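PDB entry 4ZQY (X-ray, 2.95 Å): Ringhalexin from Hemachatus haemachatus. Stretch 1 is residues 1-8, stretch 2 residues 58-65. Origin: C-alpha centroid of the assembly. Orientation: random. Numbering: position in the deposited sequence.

Stretch 1, residues 1-8: RLCLSDYS
Stretch 2, residues 58-65: CARDKCNR

The two ends of the 65-residue ringhalexin chain meet along a contact that buries 580 Å², both sides summed. Stretch 1 is extended: Leu2 to Leu4 are extended in strand geometry (phi/psi -115/129, -123/165 and -92/145), the chain turns a corner at Ser5 (-103/-34), and Asp6 and Tyr7 return to strand geometry (-147/154 and -148/137). Stretch 2 has no regular run of helix or strand. Its main feature is a type II beta turn from Arg60 to Cys63, with Asp61 at -62/122 and Lys62 at 64/36, followed by Cys63 (-84/-27) and Asn64 (-78/74). The two run in the same sense, with CA-CA distances of 4.6 Å for Leu2-Asp61, 4.3 Å for Cys3-Lys62 and 6.4 Å for Tyr7-Arg65.

Four hydrogen bonds cross between the stretches, all at Leu2 and Leu4 on the first. Lys62 N donates to Leu2 O at 2.6 Å, the one bond between the two main chains, and Asp61 CA adds a CA-H...O contact to Leu2 O at 3.2 Å. The other three use side chains of stretch 2 to satisfy strand backbone. Leu2 N donates to Asp61 OD1 (3.2 Å, 164°). Asn64, with chi1 p (53°) and chi2 -33°, leaves its backbone sideways, but the end of the side chain comes nearer to stretch 1, and its amide serves both backbone polar groups of Leu4: Leu4 N donates to Asn64 OD1 at 3.1 Å, nearly straight at 170°, and Asn64 ND2 donates to Leu4 O at 3.3 Å. A primary amide suits this buried place because it carries a donor and an acceptor together.

Charge is paired at the amino-terminal end. Arg1 leaves the backbone sideways, but its t, p, p rotamer (chi4 70°) brings the end of the side chain nearer to stretch 2, and Arg1 NE forms a salt bridge with Asp61 OD1 at 3.2 Å. The carboxylate oxygen lies near the guanidinium plane at its edge, while Arg60 CA and Ala59 O lie over one face. Asp61, chi1 m and chi2 -7°, thus uses one oxygen for both the Leu2 amide and the arginine.

Apolar packing fills the middle. Leu4 is buried, points toward stretch 2 and loses 92 Å² to it, the largest share of any residue. In its m, t rotamer, Leu4 CD1 lies 3.8 Å from Lys62 O and 4.0 Å from Arg65 CB, and Leu4 CD2 lies 3.9 Å from Lys62 CG. Lys62 (chi1 m, chi2 t, chi3 -3°) thus lends its methylenes to the contact while its end leads away. Farther along, Tyr7 (chi1 t, chi2 79°) turns a ring face to Arg65, whose CB sits 3.8 Å from the ring centroid, 21° off the normal, in a CH-pi contact. Arg65 then carries its charged end away, with chi1 at 23° and chi2 and chi3 both t.

Within stretch 2, the Cys58 SG-Cys63 SG disulfide (2.0 Å, both chi1 p) ties the turn to the preceding chain, and Arg65 N donates to Cys63 O at 2.9 Å.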

# COMPACT_ATOMS: atom_id res chain seq x y z
N ARG A 1 10.11 -18.24 -4.46
CA ARG A 1 9.50 -16.99 -4.87
C ARG A 1 10.56 -16.09 -5.46
O ARG A 1 11.71 -16.08 -5.03
CB ARG A 1 8.80 -16.32 -3.69
CG ARG A 1 8.04 -15.02 -4.02
CD ARG A 1 7.03 -15.22 -5.15
NE ARG A 1 6.09 -16.33 -4.98
CZ ARG A 1 5.09 -16.39 -4.10
NH1 ARG A 1 4.33 -17.47 -4.08
NH2 ARG A 1 4.86 -15.39 -3.27
N LEU A 2 10.17 -15.39 -6.51
CA LEU A 2 11.03 -14.44 -7.19
C LEU A 2 10.51 -13.03 -7.03
O LEU A 2 9.33 -12.77 -7.23
CB LEU A 2 11.12 -14.76 -8.68
CG LEU A 2 11.75 -16.04 -9.20
CD1 LEU A 2 11.83 -15.93 -10.69
CD2 LEU A 2 13.11 -16.27 -8.59
N CYS A 3 11.41 -12.15 -6.62
CA CYS A 3 11.09 -10.75 -6.41
C CYS A 3 12.01 -9.91 -7.25
O CYS A 3 13.01 -10.39 -7.77
CB CYS A 3 11.24 -10.37 -4.94
SG CYS A 3 10.11 -11.26 -3.88
N LEU A 4 11.64 -8.64 -7.39
CA LEU A 4 12.45 -7.68 -8.11
C LEU A 4 13.37 -7.00 -7.13
O LEU A 4 12.99 -6.77 -5.98
CB LEU A 4 11.57 -6.67 -8.82
CG LEU A 4 10.68 -7.22 -9.93
CD1 LEU A 4 9.81 -6.11 -10.48
CD2 LEU A 4 11.56 -7.81 -11.02
N SER A 5 14.57 -6.68 -7.58
CA SER A 5 15.51 -5.94 -6.74
C SER A 5 15.51 -4.50 -7.22
O SER A 5 15.69 -3.57 -6.44
CB SER A 5 16.89 -6.55 -6.85
OG SER A 5 16.82 -7.91 -6.47
N ASP A 6 15.34 -4.35 -8.53
CA ASP A 6 15.26 -3.05 -9.16
C ASP A 6 14.30 -3.20 -10.34
O ASP A 6 14.17 -4.30 -10.90
CB ASP A 6 16.62 -2.53 -9.60
CG ASP A 6 16.59 -1.04 -9.91
OD1 ASP A 6 16.61 -0.24 -8.95
OD2 ASP A 6 16.53 -0.67 -11.11
N TYR A 7 13.65 -2.10 -10.73
CA TYR A 7 12.83 -2.08 -11.93
C TYR A 7 12.85 -0.69 -12.58
O TYR A 7 12.79 0.32 -11.88
CB TYR A 7 11.41 -2.55 -11.58
CG TYR A 7 10.36 -2.55 -12.69
CD1 TYR A 7 10.33 -3.57 -13.64
CD2 TYR A 7 9.40 -1.56 -12.76
CE1 TYR A 7 9.36 -3.58 -14.63
CE2 TYR A 7 8.43 -1.57 -13.75
CZ TYR A 7 8.42 -2.58 -14.68
OH TYR A 7 7.45 -2.59 -15.66
N SER A 8 12.97 -0.65 -13.91
CA SER A 8 12.92 0.60 -14.68
C SER A 8 12.36 0.35 -16.07
O SER A 8 11.65 -0.64 -16.24
CB SER A 8 14.29 1.27 -14.76
OG SER A 8 15.20 0.49 -15.52
N CYS A 58 3.27 -7.93 -1.80
CA CYS A 58 2.55 -8.79 -2.73
C CYS A 58 3.17 -10.19 -2.72
O CYS A 58 4.24 -10.38 -2.14
CB CYS A 58 2.56 -8.18 -4.14
SG CYS A 58 4.18 -7.88 -4.91
N ALA A 59 2.49 -11.15 -3.35
CA ALA A 59 2.85 -12.56 -3.22
C ALA A 59 2.80 -13.31 -4.54
O ALA A 59 2.24 -14.40 -4.64
CB ALA A 59 1.94 -13.24 -2.20
N ARG A 60 3.41 -12.73 -5.56
CA ARG A 60 3.56 -13.39 -6.85
C ARG A 60 4.95 -13.10 -7.40
O ARG A 60 5.62 -12.17 -6.95
CB ARG A 60 2.48 -12.91 -7.84
CG ARG A 60 1.05 -13.34 -7.52
CD ARG A 60 0.04 -12.85 -8.58
NE ARG A 60 0.18 -13.46 -9.91
CZ ARG A 60 -0.44 -14.57 -10.31
NH1 ARG A 60 -1.26 -15.22 -9.50
NH2 ARG A 60 -0.24 -15.03 -11.54
N ASP A 61 5.40 -13.91 -8.34
CA ASP A 61 6.75 -13.75 -8.87
C ASP A 61 6.92 -12.39 -9.53
O ASP A 61 6.19 -12.06 -10.46
CB ASP A 61 7.10 -14.86 -9.85
CG ASP A 61 7.36 -16.18 -9.17
OD1 ASP A 61 7.40 -16.21 -7.93
OD2 ASP A 61 7.55 -17.18 -9.89
N LYS A 62 7.88 -11.61 -9.05
CA LYS A 62 8.28 -10.36 -9.70
C LYS A 62 7.14 -9.37 -9.70
O LYS A 62 6.95 -8.61 -10.66
CB LYS A 62 8.81 -10.63 -11.12
CG LYS A 62 10.09 -11.45 -11.10
CD LYS A 62 10.65 -11.87 -12.45
CE LYS A 62 9.83 -11.49 -13.66
NZ LYS A 62 10.56 -11.97 -14.88
N CYS A 63 6.36 -9.40 -8.62
CA CYS A 63 5.19 -8.55 -8.48
C CYS A 63 5.44 -7.13 -7.97
O CYS A 63 4.65 -6.23 -8.23
CB CYS A 63 4.19 -9.25 -7.55
SG CYS A 63 4.83 -9.53 -5.88
N ASN A 64 6.52 -6.94 -7.21
CA ASN A 64 6.77 -5.61 -6.64
C ASN A 64 7.35 -4.58 -7.62
O ASN A 64 8.50 -4.19 -7.48
CB ASN A 64 7.65 -5.73 -5.38
CG ASN A 64 8.94 -6.52 -5.60
OD1 ASN A 64 8.98 -7.47 -6.40
ND2 ASN A 64 9.98 -6.18 -4.85
N ARG A 65 6.54 -4.07 -8.54
CA ARG A 65 7.07 -3.03 -9.42
C ARG A 65 6.36 -1.75 -9.04
O ARG A 65 6.97 -0.88 -8.43
CB ARG A 65 6.88 -3.37 -10.90
CG ARG A 65 5.78 -4.32 -11.21
CD ARG A 65 5.65 -4.58 -12.69
NE ARG A 65 4.42 -5.33 -12.92
CZ ARG A 65 4.33 -6.66 -12.88
NH1 ARG A 65 5.42 -7.39 -12.65
NH2 ARG A 65 3.16 -7.25 -13.08